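Local coordinates for regulator of Ty1 transposition protein 107 (Saccharomyces cerevisiae, PDB 3T7I) that binds phosphorylated histone H2A through its C-terminal tandem BRCT repeats and takes part in the repair of damaged DNA, at residues I226-W231 and N248-K253; L146-P151 and V171-K176; K175-E180 and K209-M214; Y21-V26 and P82-L87. All coordinates share one frame; numbering follows the deposited sequence.

Interaction 1 of 4, residues I226-W231 and N248-K253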
# COMPACT_ATOMS: atom_id res chain seq x y z
N ILE A 226 27.48 13.28 -14.16
CA ILE A 226 27.04 13.15 -15.52
C ILE A 226 26.57 11.72 -15.73
O ILE A 226 27.33 10.78 -15.50
CB ILE A 226 28.18 13.45 -16.50
CG1 ILE A 226 28.79 14.82 -16.18
CG2 ILE A 226 27.69 13.37 -17.94
CD1 ILE A 226 29.82 15.30 -17.21
N VAL A 227 25.33 11.56 -16.18
CA VAL A 227 24.76 10.22 -16.29
C VAL A 227 24.01 10.01 -17.60
O VAL A 227 23.74 10.97 -18.34
CB VAL A 227 23.78 9.92 -15.15
CG1 VAL A 227 24.47 10.02 -13.79
CG2 VAL A 227 22.61 10.86 -15.22
N GLU A 228 23.68 8.76 -17.88
CA GLU A 228 22.86 8.42 -19.04
C GLU A 228 21.39 8.45 -18.64
O GLU A 228 21.07 8.38 -17.45
CB GLU A 228 23.21 7.02 -19.56
CG GLU A 228 24.62 6.57 -19.23
CD GLU A 228 24.95 5.24 -19.86
OE1 GLU A 228 24.82 4.21 -19.16
OE2 GLU A 228 25.33 5.23 -21.06
N TRP A 229 20.51 8.56 -19.63
CA TRP A 229 19.08 8.51 -19.34
C TRP A 229 18.74 7.27 -18.52
O TRP A 229 17.91 7.31 -17.62
CB TRP A 229 18.25 8.53 -20.65
CG TRP A 229 16.77 8.28 -20.45
CD1 TRP A 229 16.01 7.32 -21.07
CD2 TRP A 229 15.88 8.97 -19.56
NE1 TRP A 229 14.70 7.38 -20.63
CE2 TRP A 229 14.60 8.39 -19.71
CE3 TRP A 229 16.04 10.03 -18.66
CZ2 TRP A 229 13.49 8.83 -18.99
CZ3 TRP A 229 14.94 10.47 -17.95
CH2 TRP A 229 13.68 9.87 -18.11
N ASN A 230 19.38 6.15 -18.83
CA ASN A 230 19.06 4.90 -18.14
C ASN A 230 19.34 4.96 -16.63
O ASN A 230 18.78 4.18 -15.87
CB ASN A 230 19.79 3.72 -18.80
CG ASN A 230 19.27 2.38 -18.31
OD1 ASN A 230 18.19 1.95 -18.69
ND2 ASN A 230 20.06 1.70 -17.48
N TRP A 231 20.18 5.90 -16.21
CA TRP A 231 20.43 6.12 -14.78
C TRP A 231 19.13 6.59 -14.09
O TRP A 231 18.82 6.19 -12.96
CB TRP A 231 21.52 7.17 -14.60
CG TRP A 231 21.94 7.40 -13.17
CD1 TRP A 231 22.86 6.69 -12.46
CD2 TRP A 231 21.47 8.44 -12.29
NE1 TRP A 231 22.99 7.21 -11.19
CE2 TRP A 231 22.15 8.28 -11.06
CE3 TRP A 231 20.55 9.49 -12.42
CZ2 TRP A 231 21.93 9.13 -9.97
CZ3 TRP A 231 20.34 10.33 -11.33
CH2 TRP A 231 21.03 10.15 -10.14
N ASN A 248 25.50 3.25 -15.10
CA ASN A 248 24.85 4.33 -15.85
C ASN A 248 25.41 5.71 -15.52
O ASN A 248 24.93 6.73 -16.02
CB ASN A 248 23.32 4.28 -15.67
CG ASN A 248 22.72 3.02 -16.26
OD1 ASN A 248 22.04 2.25 -15.58
ND2 ASN A 248 22.99 2.78 -17.54
N VAL A 249 26.44 5.74 -14.67
CA VAL A 249 27.18 6.96 -14.39
C VAL A 249 28.37 7.09 -15.35
O VAL A 249 29.16 6.15 -15.50
CB VAL A 249 27.70 6.98 -12.95
CG1 VAL A 249 28.58 8.18 -12.70
CG2 VAL A 249 26.53 6.95 -11.95
N LEU A 250 28.49 8.24 -16.02
CA LEU A 250 29.54 8.45 -17.01
C LEU A 250 30.69 9.21 -16.39
O LEU A 250 31.84 9.01 -16.75
CB LEU A 250 29.01 9.20 -18.23
CG LEU A 250 28.40 8.39 -19.38
CD1 LEU A 250 28.43 6.90 -19.13
CD2 LEU A 250 27.00 8.84 -19.64
N TYR A 251 30.39 10.10 -15.45
CA TYR A 251 31.42 10.84 -14.78
C TYR A 251 30.85 11.38 -13.49
O TYR A 251 29.68 11.75 -13.42
CB TYR A 251 31.92 12.00 -15.67
CG TYR A 251 32.97 12.88 -15.02
CD1 TYR A 251 34.31 12.49 -14.96
CD2 TYR A 251 32.62 14.10 -14.47
CE1 TYR A 251 35.27 13.31 -14.36
CE2 TYR A 251 33.56 14.92 -13.88
CZ TYR A 251 34.88 14.52 -13.82
OH TYR A 251 35.80 15.35 -13.22
N GLN A 252 31.67 11.39 -12.44
CA GLN A 252 31.32 12.11 -11.24
C GLN A 252 32.55 12.61 -10.52
O GLN A 252 33.61 11.98 -10.54
CB GLN A 252 30.46 11.26 -10.30
CG GLN A 252 31.17 10.06 -9.75
CD GLN A 252 30.25 9.19 -8.90
OE1 GLN A 252 30.06 8.01 -9.19
NE2 GLN A 252 29.69 9.78 -7.85
N LYS A 253 32.41 13.76 -9.87
CA LYS A 253 33.48 14.37 -9.10
C LYS A 253 32.83 14.82 -7.80
O LYS A 253 32.01 15.73 -7.80
CB LYS A 253 34.05 15.57 -9.86
CG LYS A 253 34.98 16.46 -9.05
CD LYS A 253 35.50 17.63 -9.89
CE LYS A 253 36.35 18.58 -9.07
NZ LYS A 253 37.44 17.86 -8.34

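Interaction 2 of 4, residues L146-P151 and V171-K176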
# COMPACT_ATOMS: atom_id res chain seq x y z
N LEU A 146 19.85 18.66 -19.47
CA LEU A 146 19.48 17.57 -20.34
C LEU A 146 19.85 17.96 -21.77
O LEU A 146 19.51 19.04 -22.23
CB LEU A 146 17.97 17.37 -20.21
CG LEU A 146 17.21 16.31 -21.00
CD1 LEU A 146 17.69 14.91 -20.63
CD2 LEU A 146 15.74 16.48 -20.68
N VAL A 147 20.58 17.10 -22.47
CA VAL A 147 20.94 17.41 -23.84
C VAL A 147 19.73 17.25 -24.75
O VAL A 147 18.82 16.46 -24.45
CB VAL A 147 22.11 16.55 -24.33
CG1 VAL A 147 23.36 16.88 -23.52
CG2 VAL A 147 21.77 15.07 -24.25
N ASN A 148 19.70 18.02 -25.84
CA ASN A 148 18.51 18.08 -26.68
C ASN A 148 18.33 16.90 -27.63
O ASN A 148 17.23 16.67 -28.12
CB ASN A 148 18.46 19.42 -27.44
CG ASN A 148 19.70 19.66 -28.29
OD1 ASN A 148 20.56 18.79 -28.42
ND2 ASN A 148 19.79 20.85 -28.88
N ASP A 149 19.40 16.15 -27.88
CA ASP A 149 19.32 15.00 -28.77
C ASP A 149 18.85 13.73 -28.04
O ASP A 149 18.74 12.65 -28.62
CB ASP A 149 20.67 14.75 -29.46
CG ASP A 149 21.83 14.63 -28.48
OD1 ASP A 149 22.99 14.91 -28.86
OD2 ASP A 149 21.59 14.25 -27.31
N ILE A 150 18.56 13.88 -26.75
CA ILE A 150 18.10 12.75 -25.96
C ILE A 150 16.90 12.05 -26.63
O ILE A 150 15.91 12.70 -26.98
CB ILE A 150 17.76 13.20 -24.52
CG1 ILE A 150 17.70 12.00 -23.58
CG2 ILE A 150 16.48 14.01 -24.49
CD1 ILE A 150 19.05 11.52 -23.14
N PRO A 151 16.99 10.73 -26.82
CA PRO A 151 15.92 10.01 -27.52
C PRO A 151 14.61 10.04 -26.74
O PRO A 151 14.63 9.98 -25.51
CB PRO A 151 16.45 8.57 -27.61
CG PRO A 151 17.46 8.47 -26.51
CD PRO A 151 18.09 9.84 -26.43
N VAL A 171 17.31 22.40 -20.83
CA VAL A 171 17.69 21.74 -22.07
C VAL A 171 18.89 22.42 -22.72
O VAL A 171 18.88 23.62 -22.99
CB VAL A 171 16.49 21.67 -23.05
CG1 VAL A 171 16.89 20.99 -24.35
CG2 VAL A 171 15.34 20.92 -22.39
N LEU A 172 19.95 21.65 -22.96
CA LEU A 172 21.17 22.19 -23.53
C LEU A 172 21.23 21.92 -25.03
O LEU A 172 21.00 20.79 -25.48
CB LEU A 172 22.41 21.60 -22.86
CG LEU A 172 22.59 21.75 -21.36
CD1 LEU A 172 23.80 20.94 -20.90
CD2 LEU A 172 22.76 23.19 -20.98
N ARG A 173 21.55 22.95 -25.79
CA ARG A 173 21.89 22.77 -27.19
C ARG A 173 23.37 22.43 -27.29
O ARG A 173 24.22 23.25 -26.95
CB ARG A 173 21.62 24.06 -27.98
CG ARG A 173 20.29 24.73 -27.66
CD ARG A 173 20.42 26.24 -27.72
NE ARG A 173 21.60 26.69 -26.99
CZ ARG A 173 22.53 27.51 -27.48
NH1 ARG A 173 22.41 27.98 -28.72
NH2 ARG A 173 23.57 27.87 -26.74
N SER A 174 23.68 21.20 -27.69
CA SER A 174 25.01 20.88 -28.23
C SER A 174 24.91 21.12 -29.74
O SER A 174 23.83 20.94 -30.32
CB SER A 174 25.40 19.42 -27.92
OG SER A 174 25.81 19.23 -26.57
N LYS A 175 26.00 21.52 -30.37
CA LYS A 175 27.27 21.74 -29.69
C LYS A 175 27.54 23.21 -29.41
O LYS A 175 28.46 23.54 -28.65
CB LYS A 175 28.43 21.15 -30.51
CG LYS A 175 28.33 19.64 -30.72
CD LYS A 175 29.61 19.09 -31.33
CE LYS A 175 29.49 17.59 -31.59
NZ LYS A 175 30.78 17.01 -32.06
N LYS A 176 26.76 24.11 -30.02
CA LYS A 176 26.93 25.53 -29.76
C LYS A 176 26.43 25.84 -28.36
O LYS A 176 25.29 26.29 -28.17
CB LYS A 176 26.20 26.39 -30.78
CG LYS A 176 26.44 27.88 -30.57
CD LYS A 176 25.74 28.74 -31.61
CE LYS A 176 26.16 30.20 -31.47
NZ LYS A 176 27.64 30.36 -31.52

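Interaction 3 of 4, residues K175-E180 and K209-M214. Unlike the reference sequence in segment 209-214: M214 (reference Leu).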
# COMPACT_ATOMS: atom_id res chain seq x y z
N LYS A 175 26.00 21.52 -30.37
CA LYS A 175 27.27 21.74 -29.69
C LYS A 175 27.54 23.21 -29.41
O LYS A 175 28.46 23.54 -28.65
CB LYS A 175 28.43 21.15 -30.51
CG LYS A 175 28.33 19.64 -30.72
CD LYS A 175 29.61 19.09 -31.33
CE LYS A 175 29.49 17.59 -31.59
NZ LYS A 175 30.78 17.01 -32.06
N LYS A 176 26.76 24.11 -30.02
CA LYS A 176 26.93 25.53 -29.76
C LYS A 176 26.43 25.84 -28.36
O LYS A 176 25.29 26.29 -28.17
CB LYS A 176 26.20 26.39 -30.78
CG LYS A 176 26.44 27.88 -30.57
CD LYS A 176 25.74 28.74 -31.61
CE LYS A 176 26.16 30.20 -31.47
NZ LYS A 176 27.64 30.36 -31.52
N CYS A 177 27.29 25.61 -27.38
CA CYS A 177 26.91 25.59 -25.98
C CYS A 177 28.01 26.20 -25.15
O CYS A 177 29.18 25.90 -25.36
CB CYS A 177 26.70 24.14 -25.55
SG CYS A 177 26.21 23.93 -23.86
N THR A 178 27.64 27.06 -24.20
CA THR A 178 28.62 27.64 -23.29
C THR A 178 28.25 27.38 -21.83
O THR A 178 27.12 26.98 -21.53
CB THR A 178 28.82 29.16 -23.51
OG1 THR A 178 27.72 29.90 -22.95
CG2 THR A 178 28.94 29.48 -25.01
N PHE A 179 29.20 27.60 -20.92
CA PHE A 179 28.99 27.35 -19.51
C PHE A 179 27.76 28.09 -18.99
O PHE A 179 27.08 27.62 -18.08
CB PHE A 179 30.22 27.78 -18.71
CG PHE A 179 30.02 27.73 -17.22
CD1 PHE A 179 30.05 26.53 -16.53
CD2 PHE A 179 29.82 28.91 -16.50
CE1 PHE A 179 29.88 26.49 -15.16
CE2 PHE A 179 29.65 28.88 -15.12
CZ PHE A 179 29.68 27.67 -14.45
N GLU A 180 27.48 29.24 -19.59
CA GLU A 180 26.35 30.06 -19.16
C GLU A 180 24.98 29.41 -19.42
O GLU A 180 23.98 29.78 -18.79
CB GLU A 180 26.42 31.45 -19.81
CG GLU A 180 27.39 32.41 -19.13
CD GLU A 180 28.86 32.08 -19.40
OE1 GLU A 180 29.17 31.51 -20.47
OE2 GLU A 180 29.70 32.40 -18.54
N LYS A 209 33.14 14.38 -22.08
CA LYS A 209 34.40 15.11 -22.18
C LYS A 209 34.17 16.63 -22.23
O LYS A 209 34.78 17.39 -21.47
CB LYS A 209 35.14 14.63 -23.43
CG LYS A 209 36.64 14.86 -23.44
CD LYS A 209 37.28 13.99 -24.53
CE LYS A 209 38.46 14.67 -25.20
NZ LYS A 209 38.90 13.93 -26.42
N LYS A 210 33.28 17.07 -23.12
CA LYS A 210 32.96 18.48 -23.28
C LYS A 210 32.50 19.18 -21.98
O LYS A 210 33.02 20.23 -21.61
CB LYS A 210 31.89 18.64 -24.37
CG LYS A 210 31.53 20.09 -24.70
CD LYS A 210 30.55 20.11 -25.87
CE LYS A 210 30.26 21.53 -26.35
NZ LYS A 210 29.39 22.31 -25.42
N PHE A 211 31.53 18.59 -21.30
CA PHE A 211 30.97 19.24 -20.13
C PHE A 211 31.91 19.20 -18.94
O PHE A 211 31.93 20.13 -18.13
CB PHE A 211 29.58 18.69 -19.80
CG PHE A 211 28.56 19.07 -20.82
CD1 PHE A 211 28.27 20.40 -21.05
CD2 PHE A 211 27.91 18.11 -21.56
CE1 PHE A 211 27.34 20.77 -22.00
CE2 PHE A 211 26.97 18.47 -22.51
CZ PHE A 211 26.69 19.80 -22.74
N THR A 212 32.70 18.14 -18.83
CA THR A 212 33.74 18.09 -17.81
C THR A 212 34.74 19.24 -18.02
O THR A 212 35.05 20.00 -17.10
CB THR A 212 34.47 16.75 -17.85
OG1 THR A 212 33.52 15.69 -17.66
CG2 THR A 212 35.54 16.68 -16.76
N LYS A 213 35.24 19.35 -19.25
CA LYS A 213 36.24 20.36 -19.56
C LYS A 213 35.66 21.71 -19.20
O LYS A 213 36.28 22.50 -18.48
CB LYS A 213 36.58 20.32 -21.06
CG LYS A 213 37.71 21.26 -21.46
CD LYS A 213 37.90 21.28 -22.98
CE LYS A 213 39.29 21.78 -23.35
NZ LYS A 213 40.33 20.83 -22.88
N MSE A 214 34.46 21.96 -19.70
CA MSE A 214 33.79 23.23 -19.54
C MSE A 214 33.56 23.63 -18.08
O MSE A 214 33.87 24.76 -17.68
CB MSE A 214 32.46 23.18 -20.31
CG MSE A 214 31.63 24.43 -20.27
SE MSE A 214 29.93 24.15 -21.23
CE MSE A 214 30.62 23.98 -23.07

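Interaction 4 of 4, residues Y21-V26 and P82-L87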
# COMPACT_ATOMS: atom_id res chain seq x y z
N TYR A 21 -13.54 -2.50 -6.42
CA TYR A 21 -12.07 -2.51 -6.42
C TYR A 21 -11.42 -1.15 -6.22
O TYR A 21 -10.24 -1.09 -5.91
CB TYR A 21 -11.52 -3.16 -7.68
CG TYR A 21 -11.83 -4.62 -7.78
CD1 TYR A 21 -11.11 -5.56 -7.06
CD2 TYR A 21 -12.87 -5.07 -8.59
CE1 TYR A 21 -11.40 -6.91 -7.14
CE2 TYR A 21 -13.17 -6.42 -8.68
CZ TYR A 21 -12.43 -7.33 -7.95
OH TYR A 21 -12.73 -8.66 -8.05
N ASP A 22 -12.19 -0.09 -6.43
CA ASP A 22 -11.70 1.28 -6.32
C ASP A 22 -10.36 1.47 -7.05
O ASP A 22 -9.35 1.85 -6.44
CB ASP A 22 -11.57 1.65 -4.85
CG ASP A 22 -11.21 3.12 -4.64
OD1 ASP A 22 -11.59 3.97 -5.48
OD2 ASP A 22 -10.55 3.42 -3.62
N LEU A 23 -10.36 1.21 -8.35
CA LEU A 23 -9.17 1.40 -9.17
C LEU A 23 -9.37 2.57 -10.10
O LEU A 23 -10.34 2.62 -10.86
CB LEU A 23 -8.82 0.15 -9.99
CG LEU A 23 -8.63 -1.17 -9.24
CD1 LEU A 23 -8.33 -2.30 -10.21
CD2 LEU A 23 -7.52 -1.03 -8.19
N LYS A 24 -8.43 3.49 -10.04
CA LYS A 24 -8.35 4.60 -10.97
C LYS A 24 -7.06 4.38 -11.72
O LYS A 24 -5.98 4.68 -11.22
CB LYS A 24 -8.31 5.91 -10.20
CG LYS A 24 -9.56 6.13 -9.34
CD LYS A 24 -9.31 7.17 -8.25
CE LYS A 24 -8.57 6.54 -7.07
NZ LYS A 24 -8.00 7.57 -6.13
N ALA A 25 -7.19 3.81 -12.92
CA ALA A 25 -6.05 3.26 -13.63
C ALA A 25 -5.77 3.95 -14.97
O ALA A 25 -6.64 4.60 -15.56
CB ALA A 25 -6.26 1.77 -13.85
N VAL A 26 -4.53 3.79 -15.42
CA VAL A 26 -4.20 4.01 -16.82
C VAL A 26 -3.61 2.69 -17.30
O VAL A 26 -3.29 1.81 -16.49
CB VAL A 26 -3.19 5.18 -17.02
CG1 VAL A 26 -3.89 6.54 -16.81
CG2 VAL A 26 -1.99 5.03 -16.10
N PRO A 82 -0.83 6.68 -3.30
CA PRO A 82 0.25 5.81 -3.77
C PRO A 82 -0.15 5.07 -5.05
O PRO A 82 -1.26 5.24 -5.56
CB PRO A 82 0.41 4.82 -2.62
CG PRO A 82 -1.00 4.64 -2.11
CD PRO A 82 -1.73 5.98 -2.36
N LEU A 83 0.77 4.26 -5.56
CA LEU A 83 0.41 3.25 -6.55
C LEU A 83 -0.14 2.08 -5.74
O LEU A 83 0.58 1.50 -4.95
CB LEU A 83 1.63 2.84 -7.38
CG LEU A 83 1.41 1.80 -8.49
CD1 LEU A 83 0.32 2.23 -9.47
CD2 LEU A 83 2.70 1.48 -9.26
N LYS A 84 -1.41 1.77 -5.89
CA LYS A 84 -2.01 0.68 -5.12
C LYS A 84 -1.81 -0.69 -5.76
O LYS A 84 -1.41 -1.64 -5.10
CB LYS A 84 -3.49 0.96 -4.90
CG LYS A 84 -4.25 -0.18 -4.23
CD LYS A 84 -5.63 0.30 -3.77
CE LYS A 84 -6.74 -0.20 -4.68
NZ LYS A 84 -8.06 0.39 -4.28
N PHE A 85 -2.09 -0.79 -7.06
CA PHE A 85 -1.87 -2.04 -7.79
C PHE A 85 -1.17 -1.82 -9.12
O PHE A 85 -1.42 -0.84 -9.82
CB PHE A 85 -3.18 -2.81 -8.03
CG PHE A 85 -3.85 -3.30 -6.76
CD1 PHE A 85 -3.22 -4.24 -5.95
CD2 PHE A 85 -5.11 -2.84 -6.40
CE1 PHE A 85 -3.83 -4.70 -4.76
CE2 PHE A 85 -5.73 -3.29 -5.22
CZ PHE A 85 -5.09 -4.22 -4.41
N ALA A 86 -0.27 -2.74 -9.47
CA ALA A 86 0.24 -2.84 -10.82
C ALA A 86 -0.20 -4.20 -11.31
O ALA A 86 0.29 -5.22 -10.83
CB ALA A 86 1.74 -2.71 -10.82
N LEU A 87 -1.13 -4.22 -12.26
CA LEU A 87 -1.81 -5.46 -12.66
C LEU A 87 -1.74 -5.75 -14.16
O LEU A 87 -1.72 -4.83 -14.99
CB LEU A 87 -3.30 -5.40 -12.26
CG LEU A 87 -3.64 -5.23 -10.78
CD1 LEU A 87 -5.07 -4.80 -10.61
CD2 LEU A 87 -3.34 -6.52 -9.99

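Interaction 1 of 4, residues I226-W231 and N248-K253
The indole of W231 meets N248 at its edge, where N248 CB lies near the ring plane, and carries V227 CG1 on one face, offset toward the rim. V249 CG2 approaches the same ring obliquely, 3.6 Å from W231 NE1. I226 CD1 likewise comes obliquely to the Y251 ring, at 4.1 Å from Y251 CD2. These rings flank the antiparallel pairing of strands 224-228 and 249-253. I226 and Y251 form a hydrogen-bonded pair and V227 faces V249 in a non-hydrogen-bonded one, with a classic beta bulge between them: L250 and Y251 both face I226, and I226 O accepts from L250 N at 2.8 Å and from Y251 N at 3.1 Å. Beyond the bulge, E228 N reaches N248 O by a nearly straight bond of 3.0 Å.

Where the strand turns into helix 229-237, the N248 side chain takes over the pairing. Its ND2 donates to E228 OE1 (2.8 Å), on the anti side but 29° out of the carboxylate plane, which is turned 36° from the amide. Its OD1 receives N230 ND2 at 2.8 Å from above the carbonyl plane, a bent bond. A trans first torsion (chi1 -168°) carries the N230 amide across to N248, while N230 OD1 accepts from R70 in the other BRCT repeat. L250 CD2 rests on E228 CG.

N248 thus uses its amide as both donor and acceptor, which fixes its rotation, and the relay from E228 through N248 and N230 to R70 connects this sheet edge to the N-terminal repeat.

Interaction 2 of 4, residues L146-P151 and V171-K176
L146-V147 and V171-L172 run parallel as neighbouring strands, joined by a nearly straight bond from L172 N to L146 O (2.7 Å) and a weak one from N148 N to L172 O (3.1 Å). L146 O is also approached by V171 CA at 3.3 Å, a CA-H...O contact beside the main bond. Past the strands the chain of N148 begins to turn away in a type I turn from V147 to I150, and its side chain covers the end of the pairing. N148 CG sits between its own N and carbonyl carbon (chi1 57°), which folds the amide back over the partner backbone: N148 ND2 lies 3.3 Å from R173 CA, and N148 CB touches V171 CG1 at 3.8 Å. Around the pair, L172 packs on F211 and V147 on Q207 of helix 205-218, while on the other face L146 and V171 pack against V154 of helix 153-163. This is the beta-alpha-beta unit that opens the C-terminal BRCT repeat. R173 NH2 is salt-bridged to D181. With one firm backbone bond and one weak one, the pairing is already giving way at N148, where the asparagine side chain lying against L172-R173 continues the contact.

Interaction 3 of 4, residues K175-E180 and K209-M214
K210 is the first residue of 209-214 to reach the loop 175-180. Its side chain leaves the helix fully extended (chi1 -176°) and bends only at its last torsion, which brings NZ to 3.3 Å from C177 CB. The methylene CE lies 3.5 Å from K175 O, so the lysine tail runs between two parts of the loop without a hydrogen bond across the contact.

F211 comes next and offers its ring edge. C177 SG lies in the ring plane, 3.8 Å from F211 CE1, a Cys sulfur-aromatic contact at the edge, 83° off the ring normal. The CB of this cysteine points toward the helix, and its trans chi1 sets the sulfur at the ring.

M214, a selenomethionine where the reference sequence has leucine, spreads along the loop backbone. Its chain is extended as far as SE and bends at the last torsion (chi3 -68°). SE sits 3.5 Å from F179 N, and the terminal CE comes to 3.3 Å from C177 O. Nearer the helix, M214 CG packs on F179 CB at 4.0 Å. On the far side of this backbone, T178 OG1 donates to the anti lone pair of E180 OE1, while E180 OE2 is salt-bridged to R218 at the C-terminal end of the same helix.

The loop, which leads from strand 168-172 toward strand 198-202, thereby lies along one flank of helix 205-218, while F211 packs from that helix onto L200 and V202 of the central sheet and M214 also touches I182.

Interaction 4 of 4, residues Y21-V26 and P82-L87
In the parallel sheet of the N-terminal BRCT repeat, L23 of strand 23-27 reaches across to F85 and L87 of strand 85-87, outermost in the sheet of this chain, and to K84 just before it. L23 CD2 meets the F85 ring at its edge, in the ring plane, 3.5 Å from F85 CD2, and touches K84 CE at 3.7 Å. The other branch, L23 CD1, lies 4.1 Å from L87 CD1, so one methyl meets K84 and F85, the other L87. The leucine side chain crosses those of F85 and L87 at about right angles.

These strands are not direct neighbours. The sheet has the 2-1-3-4 order of a BRCT domain, with strand 62-64 running between 23-27 and 85-87. No backbone-to-backbone hydrogen bond joins the two segments; side chains reach over instead, the lysine ending on backbone carbonyls. F91 of helix 90-99 packs on L23 and meets the Y21 ring edge-to-face.

The polar part lies just before strand 23-27. K84 NZ donates to two successive carbonyls, Y21 O at 3.1 Å and D22 O at 2.9 Å. The second bond arrives from above the carbonyl plane, 47° out of it, and D22 O also accepts from N61 ND2. A long salt bridge of 4.0 Å between K84 NZ and D22 OD2 adds a looser charge pairing. The lysine gets there by an otherwise extended chain with a bend at chi3 (105°), and its CG lies over one face of the F85 ring. K84 O accepts from K130 NZ of the second subunit, and F85 packs on that same K130.

Interactions 1, 2 and 3 belong to the C-terminal BRCT repeat and share one sheet and its helices, whereas interaction 4 lies in the N-terminal repeat, its centre about 32, 36 and 44 Å from theirs. Interactions 2 and 3, with centres about 11 Å apart, share K175 and K176, and L172 CD1 touches F211 CZ at 3.6 Å. Strand 224-228 follows helix 205-218, and I226 and Y251 of interaction 1 pack on T212 within interaction 3. W229 and I150 join interactions 1 and 2. Interactions 1 and 2 thus take opposite edges of one five-stranded sheet, and interaction 3 covers a face of it.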